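Local atomic coordinates of glucose-6-phosphate dehydrogenase (Trypanosoma cruzi, PDB entry 5AQ1), a protein that catalyses the NADP-dependent oxidation of glucose 6-phosphate, the first step of the pentose phosphate pathway. Residues P342-L347 with L485-G490; S109-S114 with F121-E126. One frame throughout, in Å; residues are numbered along the deposited sequence.

Interaction 1: P342-L347 with L485-G490; sequences PTFAVL and LPYAAG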
ATOM      1  N   PRO B 342      42.705   0.922  -1.012  1.00 45.54           N
ATOM      2  CA  PRO B 342      41.804   1.414   0.012  1.00 43.84           C
ATOM      3  C   PRO B 342      41.598   0.401   1.135  1.00 42.33           C
ATOM      4  O   PRO B 342      41.337  -0.778   0.876  1.00 39.76           O
ATOM      5  CB  PRO B 342      40.504   1.632  -0.756  1.00 43.46           C
ATOM      6  CG  PRO B 342      40.531   0.594  -1.825  1.00 43.29           C
ATOM      7  CD  PRO B 342      41.978   0.371  -2.172  1.00 44.76           C
ATOM      8  N   THR B 343      41.726   0.870   2.372  1.00 42.21           N
ATOM      9  CA  THR B 343      41.373   0.087   3.552  1.00 41.03           C
ATOM     10  C   THR B 343      39.966   0.453   4.043  1.00 40.39           C
ATOM     11  O   THR B 343      39.433  -0.205   4.937  1.00 38.02           O
ATOM     12  CB  THR B 343      42.392   0.300   4.690  1.00 41.23           C
ATOM     13  OG1 THR B 343      42.370   1.668   5.121  1.00 41.58           O
ATOM     14  CG2 THR B 343      43.797  -0.062   4.225  1.00 41.72           C
ATOM     15  N   PHE B 344      39.380   1.494   3.442  1.00 41.42           N
ATOM     16  CA  PHE B 344      38.057   2.002   3.809  1.00 41.46           C
ATOM     17  C   PHE B 344      37.293   2.431   2.552  1.00 41.34           C
ATOM     18  O   PHE B 344      37.880   2.987   1.621  1.00 42.38           O
ATOM     19  CB  PHE B 344      38.213   3.192   4.759  1.00 42.70           C
ATOM     20  CG  PHE B 344      36.916   3.858   5.131  1.00 43.74           C
ATOM     21  CD1 PHE B 344      36.360   4.837   4.313  1.00 44.16           C
ATOM     22  CD2 PHE B 344      36.259   3.527   6.308  1.00 43.84           C
ATOM     23  CE1 PHE B 344      35.170   5.456   4.657  1.00 44.49           C
ATOM     24  CE2 PHE B 344      35.066   4.146   6.656  1.00 43.69           C
ATOM     25  CZ  PHE B 344      34.519   5.111   5.830  1.00 43.31           C
ATOM     26  N   ALA B 345      35.985   2.183   2.528  1.00 40.18           N
ATOM     27  CA  ALA B 345      35.154   2.603   1.402  1.00 40.63           C
ATOM     28  C   ALA B 345      33.683   2.743   1.784  1.00 40.90           C
ATOM     29  O   ALA B 345      33.124   1.848   2.415  1.00 41.64           O
ATOM     30  CB  ALA B 345      35.296   1.622   0.253  1.00 40.42           C
ATOM     31  N   VAL B 346      33.075   3.870   1.415  1.00 41.23           N
ATOM     32  CA  VAL B 346      31.623   4.029   1.460  1.00 40.97           C
ATOM     33  C   VAL B 346      31.121   4.125   0.031  1.00 41.49           C
ATOM     34  O   VAL B 346      31.622   4.929  -0.745  1.00 42.11           O
ATOM     35  CB  VAL B 346      31.171   5.318   2.175  1.00 41.97           C
ATOM     36  CG1 VAL B 346      29.656   5.329   2.329  1.00 41.76           C
ATOM     37  CG2 VAL B 346      31.831   5.451   3.532  1.00 43.72           C
ATOM     38  N   LEU B 347      30.129   3.307  -0.306  1.00 41.51           N
ATOM     39  CA  LEU B 347      29.513   3.307  -1.629  1.00 40.98           C
ATOM     40  C   LEU B 347      28.038   3.658  -1.505  1.00 40.13           C
ATOM     41  O   LEU B 347      27.395   3.271  -0.530  1.00 38.76           O
ATOM     42  CB  LEU B 347      29.648   1.921  -2.266  1.00 40.69           C
ATOM     43  CG  LEU B 347      30.896   1.614  -3.092  1.00 41.78           C
ATOM     44  CD1 LEU B 347      32.174   2.057  -2.406  1.00 42.88           C
ATOM     45  CD2 LEU B 347      30.950   0.127  -3.399  1.00 41.81           C
ATOM     46  N   LEU B 485      41.534   8.964   0.681  1.00 47.74           N
ATOM     47  CA  LEU B 485      41.727   9.897   1.779  1.00 47.49           C
ATOM     48  C   LEU B 485      42.359   9.218   2.981  1.00 47.85           C
ATOM     49  O   LEU B 485      42.056   8.062   3.273  1.00 46.94           O
ATOM     50  CB  LEU B 485      40.388  10.500   2.185  1.00 46.48           C
ATOM     51  CG  LEU B 485      39.724  11.334   1.094  1.00 46.22           C
ATOM     52  CD1 LEU B 485      38.252  11.433   1.390  1.00 45.41           C
ATOM     53  CD2 LEU B 485      40.353  12.724   1.000  1.00 47.54           C
ATOM     54  N   PRO B 486      43.240   9.939   3.692  1.00 48.68           N
ATOM     55  CA  PRO B 486      43.834   9.383   4.894  1.00 48.64           C
ATOM     56  C   PRO B 486      42.892   9.461   6.092  1.00 46.98           C
ATOM     57  O   PRO B 486      42.028  10.334   6.147  1.00 45.54           O
ATOM     58  CB  PRO B 486      45.058  10.270   5.114  1.00 50.53           C
ATOM     59  CG  PRO B 486      44.652  11.590   4.565  1.00 51.01           C
ATOM     60  CD  PRO B 486      43.754  11.290   3.398  1.00 50.20           C
ATOM     61  N   TYR B 487      43.057   8.526   7.023  1.00 46.98           N
ATOM     62  CA  TYR B 487      42.385   8.566   8.318  1.00 46.16           C
ATOM     63  C   TYR B 487      43.233   7.819   9.343  1.00 47.50           C
ATOM     64  O   TYR B 487      43.839   6.796   9.028  1.00 47.18           O
ATOM     65  CB  TYR B 487      40.978   7.968   8.232  1.00 44.41           C
ATOM     66  CG  TYR B 487      40.920   6.482   7.942  1.00 43.10           C
ATOM     67  CD1 TYR B 487      41.067   6.000   6.644  1.00 42.62           C
ATOM     68  CD2 TYR B 487      40.687   5.562   8.962  1.00 42.30           C
ATOM     69  CE1 TYR B 487      41.001   4.644   6.373  1.00 41.81           C
ATOM     70  CE2 TYR B 487      40.615   4.202   8.699  1.00 41.84           C
ATOM     71  CZ  TYR B 487      40.773   3.749   7.402  1.00 41.74           C
ATOM     72  OH  TYR B 487      40.715   2.398   7.133  1.00 40.70           O
ATOM     73  N   ALA B 488      43.295   8.341  10.563  1.00 49.19           N
ATOM     74  CA  ALA B 488      44.109   7.723  11.602  1.00 49.85           C
ATOM     75  C   ALA B 488      43.472   6.414  12.034  1.00 49.08           C
ATOM     76  O   ALA B 488      42.254   6.337  12.200  1.00 47.39           O
ATOM     77  CB  ALA B 488      44.256   8.654  12.792  1.00 51.33           C
ATOM     78  N   ALA B 489      44.293   5.382  12.200  1.00 49.83           N
ATOM     79  CA  ALA B 489      43.812   4.110  12.728  1.00 49.28           C
ATOM     80  C   ALA B 489      43.155   4.351  14.083  1.00 49.05           C
ATOM     81  O   ALA B 489      43.647   5.146  14.886  1.00 48.74           O
ATOM     82  CB  ALA B 489      44.954   3.116  12.860  1.00 50.02           C
ATOM     83  N   GLY B 490      42.024   3.692  14.316  1.00 48.15           N
ATOM     84  CA  GLY B 490      41.266   3.880  15.548  1.00 48.50           C
ATOM     85  C   GLY B 490      40.227   4.983  15.468  1.00 48.14           C
ATOM     86  O   GLY B 490      39.321   5.033  16.297  1.00 48.87           O
TER
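Thr343 and Phe344 meet Tyr487 in a buried side-chain contact, one hydrogen bond beside one aromatic pair, in the mixed beta-sheet of the C-terminal domain. The strands 344-349 and 484-488 are not sheet neighbours. Strand 313-319 lies between them, antiparallel to the first and parallel to the second, and the tyrosine bridges the gap. Where strand 344-349 begins, Thr343 and Phe344 both face Gly316 in a classic beta bulge, consistent with both side chains reaching one tyrosine.

CG of Tyr487 lies between its backbone N and carbonyl carbon (chi1 67°). The side chain sets out toward 342-347, and its hydroxyl meets Thr343. Phe344 has CG anti to its own N (chi1 176°), which carries its ring away from the other segment while CB stays close to it. Phe344 CB packs 3.5 Å from Tyr487 CE1. The two rings form a T-shaped (edge-to-face) pair, with the edge of Phe344 toward the face of Tyr487. Their centroids are 5.6 Å apart and the planes are inclined at 59°, well short of perpendicular. The Phe344 side chain also touches Pro494 and Ala497, the first in a loop and the second on helix 495-504.

The polar half is a short relay of hydrogen bonds that satisfies both buried hydroxyls. Tyr318 N bonds to Thr343 OG1, and Tyr487 OH bonds to the main-chain O of Lys367. The Lys367 residue lines the glucose 6-phosphate pocket, and that substrate lies about 10 Å from the Thr343 side chain. The contact is thus tied to the backbone of a pocket residue without itself touching the sugar. The link in the middle of the relay is the bond in which Thr343 OG1 donates to Tyr487 OH at 2.7 Å.

Interaction 2: S109-S114 with F121-E126; sequences SYMTGS and FARLNE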
ATOM      1  N   SER B 109      43.364 -38.054  10.223  1.00 41.24           N
ATOM      2  CA  SER B 109      44.645 -38.523   9.692  1.00 42.38           C
ATOM      3  C   SER B 109      45.324 -37.396   8.924  1.00 43.04           C
ATOM      4  O   SER B 109      44.673 -36.422   8.532  1.00 42.79           O
ATOM      5  CB  SER B 109      44.441 -39.705   8.751  1.00 42.18           C
ATOM      6  OG  SER B 109      43.802 -40.777   9.411  1.00 42.77           O
ATOM      7  N   TYR B 110      46.634 -37.525   8.724  1.00 43.86           N
ATOM      8  CA  TYR B 110      47.387 -36.587   7.892  1.00 43.93           C
ATOM      9  C   TYR B 110      48.170 -37.343   6.829  1.00 44.33           C
ATOM     10  O   TYR B 110      48.502 -38.517   6.996  1.00 44.96           O
ATOM     11  CB  TYR B 110      48.335 -35.712   8.727  1.00 44.73           C
ATOM     12  CG  TYR B 110      49.051 -34.660   7.899  1.00 44.19           C
ATOM     13  CD1 TYR B 110      48.428 -33.465   7.568  1.00 43.26           C
ATOM     14  CD2 TYR B 110      50.335 -34.885   7.413  1.00 45.30           C
ATOM     15  CE1 TYR B 110      49.073 -32.515   6.792  1.00 43.45           C
ATOM     16  CE2 TYR B 110      50.985 -33.944   6.634  1.00 45.04           C
ATOM     17  CZ  TYR B 110      50.351 -32.761   6.328  1.00 44.06           C
ATOM     18  OH  TYR B 110      51.001 -31.826   5.556  1.00 44.41           O
ATOM     19  N   MET B 111      48.452 -36.649   5.732  1.00 44.62           N
ATOM     20  CA  MET B 111      49.103 -37.237   4.578  1.00 45.30           C
ATOM     21  C   MET B 111      49.845 -36.150   3.807  1.00 45.50           C
ATOM     22  O   MET B 111      49.347 -35.034   3.668  1.00 45.91           O
ATOM     23  CB  MET B 111      48.030 -37.880   3.709  1.00 45.20           C
ATOM     24  CG  MET B 111      48.485 -38.325   2.340  1.00 45.93           C
ATOM     25  SD  MET B 111      47.075 -38.818   1.338  1.00 44.50           S
ATOM     26  CE  MET B 111      47.977 -39.670   0.047  1.00 46.24           C
ATOM     27  N   THR B 112      51.030 -36.481   3.306  1.00 46.70           N
ATOM     28  CA  THR B 112      51.861 -35.528   2.573  1.00 47.71           C
ATOM     29  C   THR B 112      51.733 -35.743   1.064  1.00 48.92           C
ATOM     30  O   THR B 112      51.637 -36.878   0.593  1.00 49.78           O
ATOM     31  CB  THR B 112      53.341 -35.642   2.994  1.00 48.83           C
ATOM     32  OG1 THR B 112      53.463 -35.358   4.396  1.00 49.12           O
ATOM     33  CG2 THR B 112      54.217 -34.668   2.211  1.00 48.62           C
ATOM     34  N   GLY B 113      51.723 -34.643   0.313  1.00 49.44           N
ATOM     35  CA  GLY B 113      51.662 -34.705  -1.145  1.00 50.17           C
ATOM     36  C   GLY B 113      51.648 -33.329  -1.785  1.00 51.42           C
ATOM     37  O   GLY B 113      51.372 -32.329  -1.120  1.00 52.54           O
ATOM     38  N   SER B 114      51.933 -33.285  -3.083  1.00 52.03           N
ATOM     39  CA  SER B 114      51.914 -32.039  -3.847  1.00 52.46           C
ATOM     40  C   SER B 114      50.505 -31.693  -4.342  1.00 52.45           C
ATOM     41  O   SER B 114      49.569 -32.483  -4.196  1.00 49.47           O
ATOM     42  CB  SER B 114      52.863 -32.140  -5.036  1.00 53.12           C
ATOM     43  OG  SER B 114      52.310 -32.979  -6.033  1.00 53.97           O
ATOM     44  N   PHE B 121      47.687 -37.457  -6.327  1.00 47.88           N
ATOM     45  CA  PHE B 121      46.228 -37.564  -6.310  1.00 48.22           C
ATOM     46  C   PHE B 121      45.768 -39.017  -6.420  1.00 47.86           C
ATOM     47  O   PHE B 121      44.685 -39.367  -5.949  1.00 50.00           O
ATOM     48  CB  PHE B 121      45.604 -36.709  -7.416  1.00 48.77           C
ATOM     49  CG  PHE B 121      45.767 -35.233  -7.191  1.00 50.05           C
ATOM     50  CD1 PHE B 121      44.973 -34.570  -6.264  1.00 49.72           C
ATOM     51  CD2 PHE B 121      46.727 -34.511  -7.884  1.00 51.30           C
ATOM     52  CE1 PHE B 121      45.126 -33.213  -6.042  1.00 49.30           C
ATOM     53  CE2 PHE B 121      46.885 -33.152  -7.665  1.00 50.91           C
ATOM     54  CZ  PHE B 121      46.083 -32.503  -6.743  1.00 49.95           C
ATOM     55  N   ALA B 122      46.590 -39.856  -7.044  1.00 47.41           N
ATOM     56  CA  ALA B 122      46.367 -41.299  -7.036  1.00 47.75           C
ATOM     57  C   ALA B 122      46.583 -41.864  -5.629  1.00 46.82           C
ATOM     58  O   ALA B 122      45.801 -42.694  -5.167  1.00 47.53           O
ATOM     59  CB  ALA B 122      47.290 -41.987  -8.031  1.00 48.31           C
ATOM     60  N   ARG B 123      47.646 -41.417  -4.959  1.00 45.42           N
ATOM     61  CA  ARG B 123      47.897 -41.797  -3.566  1.00 45.17           C
ATOM     62  C   ARG B 123      46.749 -41.359  -2.663  1.00 44.12           C
ATOM     63  O   ARG B 123      46.308 -42.121  -1.798  1.00 43.72           O
ATOM     64  CB  ARG B 123      49.213 -41.197  -3.056  1.00 45.62           C
ATOM     65  CG  ARG B 123      50.459 -41.896  -3.569  1.00 46.85           C
ATOM     66  CD  ARG B 123      51.737 -41.142  -3.225  1.00 47.33           C
ATOM     67  NE  ARG B 123      51.891 -40.919  -1.785  1.00 47.52           N
ATOM     68  CZ  ARG B 123      51.824 -39.737  -1.164  1.00 48.27           C
ATOM     69  NH1 ARG B 123      51.610 -38.604  -1.836  1.00 49.12           N
ATOM     70  NH2 ARG B 123      51.981 -39.681   0.153  1.00 47.85           N
ATOM     71  N   LEU B 124      46.279 -40.127  -2.865  1.00 43.63           N
ATOM     72  CA  LEU B 124      45.145 -39.583  -2.108  1.00 43.45           C
ATOM     73  C   LEU B 124      43.902 -40.452  -2.275  1.00 43.58           C
ATOM     74  O   LEU B 124      43.245 -40.805  -1.294  1.00 43.28           O
ATOM     75  CB  LEU B 124      44.842 -38.148  -2.555  1.00 43.03           C
ATOM     76  CG  LEU B 124      43.624 -37.434  -1.945  1.00 42.58           C
ATOM     77  CD1 LEU B 124      43.691 -37.399  -0.425  1.00 42.55           C
ATOM     78  CD2 LEU B 124      43.498 -36.024  -2.501  1.00 42.00           C
ATOM     79  N   ASN B 125      43.594 -40.793  -3.524  1.00 42.83           N
ATOM     80  CA  ASN B 125      42.465 -41.664  -3.837  1.00 42.77           C
ATOM     81  C   ASN B 125      42.540 -42.997  -3.091  1.00 42.80           C
ATOM     82  O   ASN B 125      41.544 -43.472  -2.544  1.00 41.91           O
ATOM     83  CB  ASN B 125      42.411 -41.913  -5.344  1.00 43.48           C
ATOM     84  CG  ASN B 125      41.194 -42.714  -5.763  1.00 43.09           C
ATOM     85  OD1 ASN B 125      40.070 -42.227  -5.702  1.00 42.61           O
ATOM     86  ND2 ASN B 125      41.414 -43.947  -6.201  1.00 44.21           N
ATOM     87  N   GLU B 126      43.731 -43.588  -3.076  1.00 43.63           N
ATOM     88  CA  GLU B 126      43.954 -44.893  -2.444  1.00 44.79           C
ATOM     89  C   GLU B 126      43.794 -44.838  -0.934  1.00 44.41           C
ATOM     90  O   GLU B 126      43.284 -45.778  -0.322  1.00 43.62           O
ATOM     91  CB  GLU B 126      45.349 -45.415  -2.789  1.00 46.16           C
ATOM     92  CG  GLU B 126      45.486 -45.820  -4.243  1.00 47.47           C
ATOM     93  CD  GLU B 126      46.925 -45.974  -4.684  1.00 49.30           C
ATOM     94  OE1 GLU B 126      47.814 -46.230  -3.839  1.00 48.63           O
ATOM     95  OE2 GLU B 126      47.166 -45.824  -5.899  1.00 50.96           O
TER
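Met111 and Arg123 come together as a methyl group over a flat cation. Met111 CE lies 3.9 Å above the plane of the Arg123 guanidinium, displaced toward its rim. The methionine is extended throughout, with CG anti to the backbone N (chi1 169°), and it runs straight from the strand to the helix. There CE abuts the backbone at Arg123 C and Leu124 N, and it packs 3.7 Å from Arg123 CB. The sulfur meets the next helix residue: Met111 SD is 4.1 Å from Leu124 CD1, and the two side chains cross at about a right angle.

Arg123 bends at chi3 (57°), which turns its end back to the strand. There it grips a single carbonyl end-on. Thr112 O accepts from Arg123 NH2 at 2.9 Å and from Arg123 NH1 at 3.0 Å, and it lies in the guanidinium plane. The two bonds and the methyl over one face should limit rotation of the group. Asp120, in the same helix, forms a salt bridge with Arg123 NH1. Its hydrogen bond with Ser114 OG links the turn to the helix.

This is the start of the crossover that leaves strand 108-112, the outermost strand of the parallel Rossmann sheet within this chain, for strand 143-148. The helix runs nearly antiparallel to the strand (159°). Met111 and Leu124 both also rest on Leu69 of strand 67-72, while Leu124 and Phe121 reach Leu162 of helix 155-165.

Overall arrangement
The two contacts lie in different domains, the C-terminal domain and the NAD binding domain, and do not touch, their nearest atoms being about 33 Å apart. They share no strand or helix. Interaction 1 is wholly buried and joins the start of one strand of the mixed sheet to another strand across a third. Interaction 2 is only partly buried and joins a strand to the helix that follows it. Their chemistry fits these places. The buried contact pairs rings and hydroxyls without a formal charge. The outer one uses an exposed arginine on a main-chain carbonyl, with apolar packing beneath. Interaction 1 lies toward the glucose 6-phosphate site, and interaction 2 lies near the bound NADPH.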